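Local coordinates for flagellar biosynthesis protein flhA (Bacillus subtilis, PDB 3MIX) that takes part in flagellar protein export, its cytosolic domain probably providing the adaptor for delivery of late building blocks to the type III secretion system, at residues A[82-87]-A[181-186]; A[231-236]-A[263-268]; A[271-276]-A[366-371]; A[280-285]-A[373-378]; A[284-289]-A[337-342]. One frame throughout, in Å; residues are numbered along the deposited sequence.

Interaction 1: A[82-87]-A[181-186]; sequences LELGLV and KIKQHA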
# COMPACT_ATOMS: atom_id res chain seq x y z
N LEU A 82 -11.51 -7.45 -1.58
CA LEU A 82 -12.35 -7.46 -0.38
C LEU A 82 -11.59 -6.88 0.80
O LEU A 82 -12.19 -6.23 1.65
CB LEU A 82 -12.88 -8.87 -0.04
CG LEU A 82 -13.81 -9.53 -1.09
CD1 LEU A 82 -14.03 -11.02 -0.82
CD2 LEU A 82 -15.18 -8.80 -1.18
N GLU A 83 -10.29 -7.12 0.86
CA GLU A 83 -9.53 -6.60 1.99
C GLU A 83 -9.12 -5.13 1.80
O GLU A 83 -9.10 -4.38 2.76
CB GLU A 83 -8.29 -7.44 2.19
CG GLU A 83 -7.44 -7.02 3.36
CD GLU A 83 -6.16 -7.83 3.41
OE1 GLU A 83 -6.13 -8.94 2.82
OE2 GLU A 83 -5.18 -7.36 4.04
N LEU A 84 -8.81 -4.73 0.55
CA LEU A 84 -8.24 -3.41 0.32
C LEU A 84 -9.21 -2.44 -0.35
O LEU A 84 -9.08 -1.22 -0.17
CB LEU A 84 -6.92 -3.49 -0.51
CG LEU A 84 -5.72 -4.27 0.04
CD1 LEU A 84 -4.55 -4.16 -0.95
CD2 LEU A 84 -5.29 -3.79 1.41
N GLY A 85 -10.18 -3.00 -1.10
CA GLY A 85 -11.07 -2.21 -1.93
C GLY A 85 -10.43 -1.91 -3.29
O GLY A 85 -11.02 -1.20 -4.09
N LEU A 86 -9.22 -2.43 -3.50
CA LEU A 86 -8.49 -2.31 -4.78
C LEU A 86 -8.64 -3.61 -5.60
O LEU A 86 -8.38 -4.71 -5.10
CB LEU A 86 -7.00 -2.06 -4.51
CG LEU A 86 -6.05 -2.05 -5.73
CD1 LEU A 86 -6.24 -0.83 -6.63
CD2 LEU A 86 -4.59 -2.21 -5.35
N VAL A 87 -9.09 -3.45 -6.83
CA VAL A 87 -9.16 -4.49 -7.79
C VAL A 87 -7.93 -4.37 -8.69
O VAL A 87 -7.84 -3.48 -9.53
CB VAL A 87 -10.37 -4.33 -8.72
CG1 VAL A 87 -10.40 -5.51 -9.67
CG2 VAL A 87 -11.67 -4.27 -7.93
N LYS A 181 3.52 -8.59 -1.83
CA LYS A 181 4.18 -7.52 -2.58
C LYS A 181 3.21 -6.53 -3.16
O LYS A 181 3.49 -5.34 -3.17
CB LYS A 181 5.13 -8.04 -3.67
CG LYS A 181 6.59 -7.78 -3.32
CD LYS A 181 7.08 -8.64 -2.20
CE LYS A 181 7.87 -7.83 -1.17
NZ LYS A 181 8.84 -6.86 -1.77
N ILE A 182 2.08 -7.01 -3.63
CA ILE A 182 1.02 -6.14 -4.11
C ILE A 182 0.50 -5.26 -2.98
O ILE A 182 0.22 -4.06 -3.18
CB ILE A 182 -0.10 -6.94 -4.80
CG1 ILE A 182 0.43 -7.51 -6.12
CG2 ILE A 182 -1.29 -6.06 -5.09
CD1 ILE A 182 -0.52 -8.47 -6.82
N LYS A 183 0.40 -5.84 -1.78
CA LYS A 183 -0.05 -5.10 -0.60
C LYS A 183 0.93 -3.99 -0.26
O LYS A 183 0.51 -2.88 0.04
CB LYS A 183 -0.25 -6.04 0.60
CG LYS A 183 -1.59 -6.78 0.54
CD LYS A 183 -1.64 -7.93 1.53
CE LYS A 183 -1.58 -7.43 2.96
NZ LYS A 183 -1.65 -8.57 3.93
N GLN A 184 2.22 -4.27 -0.37
CA GLN A 184 3.23 -3.28 -0.07
C GLN A 184 3.20 -2.13 -1.09
O GLN A 184 3.65 -1.02 -0.79
CB GLN A 184 4.61 -3.93 -0.01
CG GLN A 184 5.78 -2.98 0.32
CD GLN A 184 7.16 -3.65 0.26
OE1 GLN A 184 8.19 -2.96 0.16
NE2 GLN A 184 7.19 -4.99 0.30
N HIS A 185 2.71 -2.41 -2.31
CA HIS A 185 2.75 -1.45 -3.40
C HIS A 185 1.37 -1.05 -3.92
O HIS A 185 1.27 -0.43 -4.98
CB HIS A 185 3.63 -1.99 -4.55
CG HIS A 185 5.08 -2.15 -4.18
ND1 HIS A 185 5.97 -1.09 -4.19
CD2 HIS A 185 5.77 -3.23 -3.74
CE1 HIS A 185 7.15 -1.52 -3.78
NE2 HIS A 185 7.06 -2.81 -3.51
N ALA A 186 0.31 -1.38 -3.16
CA ALA A 186 -1.10 -1.15 -3.59
C ALA A 186 -1.34 0.28 -3.98
O ALA A 186 -2.13 0.56 -4.89
CB ALA A 186 -2.10 -1.56 -2.46
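Lys183 of helix 170-189 meets the C-terminal end of helix 69-84 with two parts of its side chain. Its CG lies 4.2 Å from Leu84 CD1, while the charged end goes to Glu83. A bend at chi3 (65°) turns CE away from the line of the preceding methylenes, and NZ ends 3.7 Å from Glu83 OE2, a long salt bridge in which the two side chains cross at about a right angle. The same ammonium has a second, weak ion pair with Glu180. Three residues further on, Ala186 offers its methyl to two leucines at once: CB lies 3.9 Å from Leu84 CD1 and equally close to Leu86 CD2. The latter methyl also approaches Ala186 O at 3.7 Å. Gly85, with phi of 84°, ends helix 69-84 between the two leucines, and both point toward helix 170-189. Leu86 continues onto Leu189 of that helix and Ile190 just after it. No hydrogen bond crosses this contact: apolar contacts of Ala186 and the Lys183 methylenes with the leucines carry most of it, and the long ion pair at its partly exposed margin probably adds only a modest, solvent-weakened attraction.

Interaction 2: A[231-236]-A[263-268]; sequences LKEKVS and YTRQAL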
# COMPACT_ATOMS: atom_id res chain seq x y z
N LEU A 231 -4.38 3.92 0.68
CA LEU A 231 -3.76 2.60 0.48
C LEU A 231 -2.33 2.57 0.97
O LEU A 231 -1.91 1.58 1.53
CB LEU A 231 -3.81 2.15 -0.99
CG LEU A 231 -5.26 1.91 -1.41
CD1 LEU A 231 -5.37 1.62 -2.89
CD2 LEU A 231 -5.96 0.79 -0.55
N LYS A 232 -1.62 3.67 0.76
CA LYS A 232 -0.24 3.78 1.19
C LYS A 232 -0.07 3.45 2.67
O LYS A 232 0.86 2.75 3.04
CB LYS A 232 0.25 5.21 0.94
CG LYS A 232 1.74 5.39 1.07
CD LYS A 232 2.21 6.62 0.24
CE LYS A 232 1.85 7.98 0.93
NZ LYS A 232 1.86 9.23 0.02
N GLU A 233 -0.99 3.94 3.50
CA GLU A 233 -0.95 3.66 4.93
C GLU A 233 -1.84 2.47 5.32
O GLU A 233 -2.15 2.30 6.50
CB GLU A 233 -1.32 4.92 5.72
CG GLU A 233 -0.50 6.15 5.29
CD GLU A 233 -0.54 7.29 6.34
OE1 GLU A 233 -0.21 7.03 7.51
OE2 GLU A 233 -0.87 8.44 5.97
N LYS A 234 -2.26 1.67 4.35
CA LYS A 234 -2.95 0.40 4.63
C LYS A 234 -4.39 0.63 5.11
O LYS A 234 -4.98 -0.20 5.81
CB LYS A 234 -2.19 -0.47 5.67
CG LYS A 234 -0.72 -0.78 5.36
CD LYS A 234 -0.48 -1.06 3.87
CE LYS A 234 1.01 -1.25 3.52
NZ LYS A 234 1.59 -0.00 2.95
N VAL A 235 -4.96 1.77 4.73
CA VAL A 235 -6.33 2.06 5.07
C VAL A 235 -7.12 1.54 3.90
O VAL A 235 -6.96 2.01 2.77
CB VAL A 235 -6.59 3.58 5.27
CG1 VAL A 235 -8.10 3.86 5.46
CG2 VAL A 235 -5.77 4.14 6.46
N SER A 236 -7.96 0.55 4.15
CA SER A 236 -8.84 0.02 3.10
C SER A 236 -9.71 1.15 2.50
O SER A 236 -10.15 2.08 3.22
CB SER A 236 -9.74 -1.07 3.69
OG SER A 236 -10.75 -1.45 2.77
N TYR A 263 -9.00 14.34 6.67
CA TYR A 263 -10.44 14.33 6.96
C TYR A 263 -11.06 12.99 6.69
O TYR A 263 -11.95 12.55 7.42
CB TYR A 263 -11.19 15.39 6.15
CG TYR A 263 -10.64 16.77 6.31
CD1 TYR A 263 -10.34 17.28 7.56
CD2 TYR A 263 -10.47 17.59 5.20
CE1 TYR A 263 -9.84 18.58 7.70
CE2 TYR A 263 -9.95 18.87 5.32
CZ TYR A 263 -9.64 19.36 6.57
OH TYR A 263 -9.15 20.65 6.68
N THR A 264 -10.62 12.33 5.62
CA THR A 264 -11.16 11.02 5.27
C THR A 264 -10.74 9.97 6.30
O THR A 264 -11.58 9.20 6.77
CB THR A 264 -10.76 10.61 3.83
OG1 THR A 264 -11.24 11.61 2.90
CG2 THR A 264 -11.35 9.28 3.46
N ARG A 265 -9.46 9.93 6.66
CA ARG A 265 -8.99 9.03 7.72
C ARG A 265 -9.84 9.21 9.01
O ARG A 265 -10.31 8.23 9.59
CB ARG A 265 -7.51 9.27 8.01
CG ARG A 265 -6.53 8.84 6.88
CD ARG A 265 -5.09 9.27 7.24
NE ARG A 265 -4.67 8.77 8.55
CZ ARG A 265 -4.16 7.55 8.75
NH1 ARG A 265 -3.95 6.73 7.72
NH2 ARG A 265 -3.83 7.17 9.97
N GLN A 266 -10.06 10.46 9.43
CA GLN A 266 -10.91 10.73 10.60
C GLN A 266 -12.33 10.18 10.41
O GLN A 266 -12.88 9.50 11.30
CB GLN A 266 -10.96 12.23 10.91
CG GLN A 266 -11.66 12.58 12.24
CD GLN A 266 -11.87 14.08 12.43
OE1 GLN A 266 -12.78 14.50 13.16
NE2 GLN A 266 -11.04 14.90 11.79
N ALA A 267 -12.91 10.41 9.24
CA ALA A 267 -14.25 9.89 8.96
C ALA A 267 -14.30 8.36 9.03
O ALA A 267 -15.36 7.78 9.29
CB ALA A 267 -14.77 10.39 7.62
N LEU A 268 -13.14 7.74 8.84
CA LEU A 268 -12.99 6.28 8.83
C LEU A 268 -12.47 5.73 10.19
O LEU A 268 -11.88 4.65 10.26
CB LEU A 268 -12.02 5.91 7.67
CG LEU A 268 -12.55 6.04 6.23
CD1 LEU A 268 -11.49 5.70 5.18
CD2 LEU A 268 -13.79 5.18 5.97
O HOH W 1 -2.97 4.13 9.21
O HOH W 2 -3.25 7.70 4.76
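Arg265 NH1 is gripped by two waters, each accepting a hydrogen bond at 3.2 Å, and both lead to Glu233. Water 2 passes a bond of 2.8 Å on to Glu233 OE2, whereas water 1 donates only weakly to the backbone oxygen Glu233 O. Glu233 OE1 lies over one face of the guanidinium, the carboxylate and guanidinium planes only 11° apart. It is 3.8 Å from Arg265 NH1, a long salt bridge that rests on charge alone, since no N-H points at this oxygen; its salt bridge to Arg346 is the stronger one, though the modelled place of OE1 is uncertain. Arg265 NH2 turns instead to Glu367, and a bend at chi3 (55°) sets NE off the extended line of the chain. Helix 220-232 ends here in a Schellman motif: Lys234, with phi of 74°, is the C-prime residue, its N bonded to Leu231 O and Val235 N to Leu230 O. Past that turn, Val235 divides its methyls between two partners on helix 257-267 and its end. CG2 comes obliquely to Arg265 NH1 at 3.4 Å, and CG1 packs 3.9 Å from Leu268 CD1. Further along, Ser236 O approaches Leu268 CD1 and accepts a hydrogen bond from Gln271.

Interaction 3: A[271-276]-A[366-371]; sequences QITAQF and NELEAN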
# COMPACT_ATOMS: atom_id res chain seq x y z
N GLN A 271 -13.43 2.08 11.13
CA GLN A 271 -12.64 1.14 10.36
C GLN A 271 -11.19 1.06 10.86
O GLN A 271 -10.64 -0.03 11.02
CB GLN A 271 -12.67 1.53 8.89
CG GLN A 271 -11.76 0.74 7.96
CD GLN A 271 -11.78 1.34 6.57
OE1 GLN A 271 -12.85 1.62 6.01
NE2 GLN A 271 -10.60 1.55 6.00
N ILE A 272 -10.58 2.21 11.11
CA ILE A 272 -9.20 2.21 11.53
C ILE A 272 -9.04 1.61 12.95
O ILE A 272 -8.09 0.85 13.20
CB ILE A 272 -8.55 3.61 11.36
CG1 ILE A 272 -8.36 3.92 9.86
CG2 ILE A 272 -7.20 3.67 12.06
CD1 ILE A 272 -7.99 5.38 9.54
N THR A 273 -9.97 1.90 13.86
CA THR A 273 -9.91 1.28 15.17
C THR A 273 -10.07 -0.24 15.07
O THR A 273 -9.30 -0.97 15.69
CB THR A 273 -10.86 1.92 16.27
OG1 THR A 273 -12.12 1.22 16.37
CG2 THR A 273 -11.07 3.37 16.03
N ALA A 274 -11.01 -0.72 14.26
CA ALA A 274 -11.14 -2.18 14.06
C ALA A 274 -9.86 -2.80 13.51
O ALA A 274 -9.55 -3.95 13.80
CB ALA A 274 -12.33 -2.51 13.16
N GLN A 275 -9.13 -2.05 12.70
CA GLN A 275 -7.92 -2.58 12.07
C GLN A 275 -6.78 -2.82 13.08
O GLN A 275 -5.96 -3.72 12.90
CB GLN A 275 -7.47 -1.66 10.93
CG GLN A 275 -6.14 -1.97 10.33
CD GLN A 275 -5.78 -1.06 9.15
OE1 GLN A 275 -6.30 0.07 9.02
NE2 GLN A 275 -4.89 -1.54 8.30
N PHE A 276 -6.76 -2.02 14.14
CA PHE A 276 -5.65 -2.05 15.08
C PHE A 276 -6.01 -2.52 16.50
O PHE A 276 -5.19 -3.12 17.17
CB PHE A 276 -4.99 -0.68 15.13
CG PHE A 276 -4.25 -0.32 13.88
CD1 PHE A 276 -3.06 -0.96 13.55
CD2 PHE A 276 -4.76 0.66 13.02
CE1 PHE A 276 -2.38 -0.62 12.37
CE2 PHE A 276 -4.08 1.00 11.85
CZ PHE A 276 -2.89 0.36 11.53
N ASN A 366 -8.15 11.22 17.01
CA ASN A 366 -9.47 11.30 16.38
C ASN A 366 -9.77 10.19 15.36
O ASN A 366 -10.82 10.22 14.69
CB ASN A 366 -9.65 12.68 15.73
CG ASN A 366 -9.89 13.79 16.74
OD1 ASN A 366 -10.10 14.94 16.35
ND2 ASN A 366 -9.86 13.46 18.04
N GLU A 367 -8.85 9.24 15.24
CA GLU A 367 -9.03 8.09 14.34
C GLU A 367 -9.32 6.86 15.17
O GLU A 367 -9.73 5.83 14.65
CB GLU A 367 -7.80 7.90 13.43
CG GLU A 367 -7.46 9.15 12.59
CD GLU A 367 -6.16 9.03 11.83
OE1 GLU A 367 -5.32 8.16 12.17
OE2 GLU A 367 -5.96 9.82 10.88
N LEU A 368 -9.09 6.97 16.47
CA LEU A 368 -9.56 5.98 17.43
C LEU A 368 -10.90 6.40 18.00
O LEU A 368 -11.08 7.53 18.43
CB LEU A 368 -8.55 5.79 18.56
CG LEU A 368 -7.18 5.22 18.17
CD1 LEU A 368 -6.29 5.15 19.38
CD2 LEU A 368 -7.29 3.85 17.48
N GLU A 369 -11.86 5.48 17.96
CA GLU A 369 -13.19 5.70 18.53
C GLU A 369 -13.10 6.03 20.01
O GLU A 369 -12.22 5.54 20.72
CB GLU A 369 -14.06 4.46 18.33
CG GLU A 369 -14.73 4.40 16.97
CD GLU A 369 -15.45 3.08 16.76
OE1 GLU A 369 -14.82 2.02 16.89
OE2 GLU A 369 -16.66 3.12 16.44
N ALA A 370 -14.03 6.85 20.48
CA ALA A 370 -14.05 7.31 21.88
C ALA A 370 -13.99 6.18 22.91
O ALA A 370 -13.40 6.35 23.99
CB ALA A 370 -15.27 8.19 22.13
N ASN A 371 -14.59 5.03 22.57
CA ASN A 371 -14.70 3.90 23.49
C ASN A 371 -13.43 3.05 23.63
O ASN A 371 -13.44 2.03 24.33
CB ASN A 371 -15.88 3.00 23.08
CG ASN A 371 -15.57 2.10 21.88
OD1 ASN A 371 -15.05 2.56 20.87
ND2 ASN A 371 -15.89 0.82 22.01
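The carboxylate of Glu369 takes the hydroxyl of Thr273 at one oxygen: Thr273 OG1 donates to Glu369 OE1 over 2.9 Å, meeting it on the anti side and 24° out of the carboxylate plane. The other flat group is the Phe276 ring, further on in helix 269-276. Gln275 CG lies over one of its faces, 3.9 Å above the plane and offset toward the rim, and Ile272 CG2 sits in plane at its edge, while Leu363, Ile338 and Pro361 pack against the Phe276 side chain. Thr273 and Glu369 cross at about a right angle, and the hydroxyl has a further, weak bond to Lys270 O. The methyl of Thr273 faces the backbone of Glu367 to Glu369. Its exact position is doubtful, because chi1 (95°) is well off a staggered value and CG2 is modelled very close to the loop, 3.0 Å from Glu369 N and 3.1 Å from Glu367 O. Beside it, Ile272 CB stands 4.1 Å from Glu367 O. The carboxylate of Glu367 is directed to Arg265 and to the backbone N of Ser364, which ties the start of the loop to neighbouring elements. The loop linking strands 362-364 and 374-375 is thus laid against helix 269-276, which precedes strand 283-288, within the cytosolic domain of this FHIPEP-family protein.

Interaction 4: A[280-285]-A[373-378]; sequences NEVLKV and EVQSIG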
# COMPACT_ATOMS: atom_id res chain seq x y z
N ASN A 280 -12.60 -5.07 23.61
CA ASN A 280 -12.52 -4.92 25.07
C ASN A 280 -11.12 -5.06 25.67
O ASN A 280 -10.96 -5.18 26.90
CB ASN A 280 -13.52 -5.87 25.77
CG ASN A 280 -14.96 -5.61 25.37
OD1 ASN A 280 -15.58 -6.42 24.68
ND2 ASN A 280 -15.50 -4.46 25.79
N GLU A 281 -10.11 -5.04 24.81
CA GLU A 281 -8.72 -5.15 25.22
C GLU A 281 -8.03 -3.80 25.06
O GLU A 281 -8.28 -3.08 24.09
CB GLU A 281 -8.00 -6.23 24.40
CG GLU A 281 -6.49 -6.23 24.53
CD GLU A 281 -5.83 -7.37 23.77
OE1 GLU A 281 -6.23 -8.53 23.99
OE2 GLU A 281 -4.91 -7.10 22.97
N VAL A 282 -7.17 -3.46 26.01
CA VAL A 282 -6.37 -2.24 25.95
C VAL A 282 -5.31 -2.35 24.85
O VAL A 282 -4.59 -3.35 24.75
CB VAL A 282 -5.72 -1.88 27.32
CG1 VAL A 282 -5.01 -3.09 27.96
CG2 VAL A 282 -4.77 -0.68 27.20
N LEU A 283 -5.26 -1.31 24.02
CA LEU A 283 -4.33 -1.23 22.91
C LEU A 283 -2.99 -0.63 23.35
O LEU A 283 -2.95 0.45 23.94
CB LEU A 283 -4.96 -0.40 21.79
CG LEU A 283 -4.20 -0.20 20.48
CD1 LEU A 283 -3.96 -1.52 19.76
CD2 LEU A 283 -4.98 0.77 19.61
N LYS A 284 -1.91 -1.34 23.04
CA LYS A 284 -0.55 -0.91 23.40
C LYS A 284 -0.04 0.13 22.39
O LYS A 284 0.21 -0.19 21.23
CB LYS A 284 0.41 -2.10 23.45
CG LYS A 284 -0.20 -3.45 23.87
CD LYS A 284 -0.32 -3.61 25.38
CE LYS A 284 -0.62 -5.06 25.73
NZ LYS A 284 -0.80 -5.27 27.20
N VAL A 285 0.12 1.37 22.86
CA VAL A 285 0.42 2.51 21.97
C VAL A 285 1.53 3.43 22.50
O VAL A 285 1.44 3.95 23.61
CB VAL A 285 -0.87 3.35 21.72
CG1 VAL A 285 -0.52 4.75 21.27
CG2 VAL A 285 -1.77 2.67 20.70
N GLU A 373 -9.75 1.87 24.79
CA GLU A 373 -8.82 1.97 25.92
C GLU A 373 -7.37 2.00 25.42
O GLU A 373 -6.84 0.98 24.98
CB GLU A 373 -9.02 0.81 26.92
CG GLU A 373 -10.40 0.74 27.56
CD GLU A 373 -10.45 -0.12 28.83
OE1 GLU A 373 -9.82 -1.21 28.87
OE2 GLU A 373 -11.14 0.29 29.80
N VAL A 374 -6.75 3.17 25.50
CA VAL A 374 -5.38 3.35 25.02
C VAL A 374 -4.40 3.71 26.14
O VAL A 374 -4.70 4.57 26.98
CB VAL A 374 -5.31 4.42 23.91
CG1 VAL A 374 -3.87 4.85 23.66
CG2 VAL A 374 -5.95 3.89 22.65
N GLN A 375 -3.24 3.05 26.12
CA GLN A 375 -2.21 3.25 27.14
C GLN A 375 -0.80 3.30 26.55
O GLN A 375 -0.42 2.44 25.75
CB GLN A 375 -2.31 2.16 28.21
CG GLN A 375 -1.39 2.38 29.42
CD GLN A 375 -1.55 1.31 30.49
OE1 GLN A 375 -1.77 1.63 31.66
NE2 GLN A 375 -1.43 0.05 30.10
N SER A 376 -0.03 4.30 26.96
CA SER A 376 1.36 4.46 26.56
C SER A 376 2.29 3.48 27.26
O SER A 376 2.10 3.15 28.44
CB SER A 376 1.84 5.90 26.82
OG SER A 376 0.97 6.85 26.24
N ILE A 377 3.29 3.02 26.52
CA ILE A 377 4.31 2.10 27.02
C ILE A 377 5.68 2.75 26.83
O ILE A 377 6.64 2.44 27.54
CB ILE A 377 4.23 0.73 26.28
CG1 ILE A 377 3.10 -0.12 26.87
CG2 ILE A 377 5.54 -0.05 26.38
CD1 ILE A 377 1.76 0.08 26.22
N GLY A 378 5.74 3.66 25.86
CA GLY A 378 6.91 4.49 25.63
C GLY A 378 6.45 5.87 25.18
O GLY A 378 5.40 6.01 24.56
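Val282 has CG1 between its backbone N and carbonyl carbon (chi1 49°), the crowded position, which leaves CG2 anti to N and directed at the neighbouring segment, 3.9 Å from Gln375 CB and 3.5 Å from Glu373 O. The two segments pair as parallel beta strands: strand 283-288 is the middle member of a three-stranded parallel sheet and 374-375 one of its outer strands, with Leu283 opposite Val374 and Lys284 opposite Gln375. Three backbone bonds join them. Leu283 N donates to Glu373 O at 2.9 Å; Gln375 N answers to Leu283 O at 3.4 Å, a weak bond; and Val285 N reaches Gln375 O at 3.1 Å. The faces differ in character. Leu283 and Val374 share the face on which Val374 also touches Leu340 and Leu368, and Val374 CG1, anti to its own N, packs 3.9 Å from Val285 CB. Lys284 and Gln375 lie on the other, more exposed face, where the lysine's CB meets Ile377 CD1 at 3.8 Å before the chain bends and leads its end away from the contact. Beyond the last bridge Ser376 bonds through OG to the hydroxyl of Thr287, while Ser376 CA makes an almost straight CA-H...O contact (178°) with Val285 O, the two heavy atoms 3.0 Å apart.

Interaction 5: A[284-289]-A[337-342]; sequences KVVTCS and AILLCS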
# COMPACT_ATOMS: atom_id res chain seq x y z
N LYS A 284 -1.91 -1.34 23.04
CA LYS A 284 -0.55 -0.91 23.40
C LYS A 284 -0.04 0.13 22.39
O LYS A 284 0.21 -0.19 21.23
CB LYS A 284 0.41 -2.10 23.45
CG LYS A 284 -0.20 -3.45 23.87
CD LYS A 284 -0.32 -3.61 25.38
CE LYS A 284 -0.62 -5.06 25.73
NZ LYS A 284 -0.80 -5.27 27.20
N VAL A 285 0.12 1.37 22.86
CA VAL A 285 0.42 2.51 21.97
C VAL A 285 1.53 3.43 22.50
O VAL A 285 1.44 3.95 23.61
CB VAL A 285 -0.87 3.35 21.72
CG1 VAL A 285 -0.52 4.75 21.27
CG2 VAL A 285 -1.77 2.67 20.70
N VAL A 286 2.56 3.64 21.69
CA VAL A 286 3.58 4.66 21.97
C VAL A 286 3.00 6.03 21.65
O VAL A 286 2.36 6.22 20.61
CB VAL A 286 4.88 4.44 21.13
CG1 VAL A 286 5.89 5.55 21.37
CG2 VAL A 286 5.51 3.10 21.44
N THR A 287 3.19 7.00 22.55
CA THR A 287 2.78 8.37 22.28
C THR A 287 3.98 9.26 21.96
O THR A 287 5.12 8.79 21.94
CB THR A 287 1.95 8.99 23.44
OG1 THR A 287 2.59 8.71 24.70
CG2 THR A 287 0.53 8.43 23.44
N CYS A 288 3.70 10.53 21.70
CA CYS A 288 4.74 11.49 21.36
C CYS A 288 4.80 12.58 22.42
O CYS A 288 3.76 13.07 22.87
CB CYS A 288 4.48 12.11 19.98
SG CYS A 288 4.82 11.03 18.56
N SER A 289 6.02 12.95 22.80
CA SER A 289 6.26 14.02 23.79
C SER A 289 5.59 15.33 23.37
O SER A 289 5.22 15.50 22.21
CB SER A 289 7.77 14.25 23.94
OG SER A 289 8.07 14.80 25.20
N ALA A 337 3.71 -2.50 16.85
CA ALA A 337 4.06 -1.13 17.26
C ALA A 337 3.23 -0.07 16.53
O ALA A 337 3.26 0.02 15.30
CB ALA A 337 5.56 -0.89 17.07
N ILE A 338 2.48 0.71 17.30
CA ILE A 338 1.65 1.80 16.79
C ILE A 338 2.08 3.11 17.45
O ILE A 338 2.58 3.09 18.56
CB ILE A 338 0.13 1.54 17.03
CG1 ILE A 338 -0.39 0.46 16.08
CG2 ILE A 338 -0.71 2.80 16.86
CD1 ILE A 338 -0.81 -0.82 16.76
N LEU A 339 1.89 4.24 16.76
CA LEU A 339 2.23 5.56 17.30
C LEU A 339 1.04 6.53 17.26
O LEU A 339 0.48 6.78 16.20
CB LEU A 339 3.43 6.15 16.54
CG LEU A 339 4.01 7.50 17.00
CD1 LEU A 339 4.62 7.40 18.41
CD2 LEU A 339 5.04 8.00 16.02
N LEU A 340 0.66 7.08 18.42
CA LEU A 340 -0.40 8.09 18.49
C LEU A 340 0.17 9.49 18.62
O LEU A 340 1.20 9.69 19.28
CB LEU A 340 -1.33 7.85 19.67
CG LEU A 340 -2.63 7.05 19.52
CD1 LEU A 340 -3.37 7.05 20.85
CD2 LEU A 340 -3.54 7.59 18.41
N CYS A 341 -0.50 10.46 18.00
CA CYS A 341 -0.14 11.86 18.11
C CYS A 341 -1.36 12.70 17.80
O CYS A 341 -2.41 12.15 17.45
CB CYS A 341 1.03 12.21 17.18
SG CYS A 341 0.71 11.93 15.42
N SER A 342 -1.24 14.01 17.94
CA SER A 342 -2.37 14.90 17.73
C SER A 342 -2.61 15.08 16.25
O SER A 342 -1.66 14.99 15.47
CB SER A 342 -2.16 16.26 18.42
OG SER A 342 -1.12 16.99 17.81
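Leu339 CD1 meets three groups of the other strand. It lies 3.4 Å from Val286 O, 3.7 Å from Val286 CG1 and 3.6 Å from Cys288 SG; chi1 of Leu339 (-176°) puts CG anti to the backbone N, and chi2 (65°) then places CD1. The Cys288 sulfur also comes near Cys341 CB, but the two SG atoms are too far apart for a disulfide. Val285 works beside this group: its CG1 presses on Leu340 CB at 3.6 Å, the side chains crossing at about a right angle, and its CG2 rests 4.0 Å from Ile338 CG2. Behind the side chains two backbone bonds fix the register, in a single backbone bridge between Val286 and Leu339. Val286 N donates to Ile338 O at 3.2 Å, and Leu340 N returns a bond of 2.9 Å to Val286 O. The two strands run in the same general direction, and the chain between them includes helices 290-299 and 313-332. Further out, Val286 packs on Glu326 and Leu330 of helix 313-332, while Leu339 is backed by Val349 and Leu353 of helix 343-353. Thr287 has backbone bonds to Gly378 and Val380. The two bonds between the strands thus satisfy main-chain polar atoms of Val286, Ile338 and Leu340 that would otherwise be left among aliphatic carbons and a cysteine sulfur in a mostly buried contact.

Overall arrangement
Interactions 1 to 3 involve helices, their ends and loops, whereas interactions 4 and 5 are strand pairings on the same strand, 283-288, and share Lys284 and Val285. Interactions 2, 3 and 5 are buried, interaction 1 is partly so, and interaction 4 lies at the surface. Polarity follows no simple depth rule: buried interaction 2 relies on water and charge, while both strand pairings have backbone bonds, with more buried apolar packing in interaction 5. Neighbours also connect. Ser236 touches the helix end of interaction 1, the Arg265-Glu367 salt bridge ties interaction 2 to interaction 3, and Leu368 meets Val374 and Leu340 of interactions 4 and 5. The centres of interactions 1 and 4 stand about 28 Å apart.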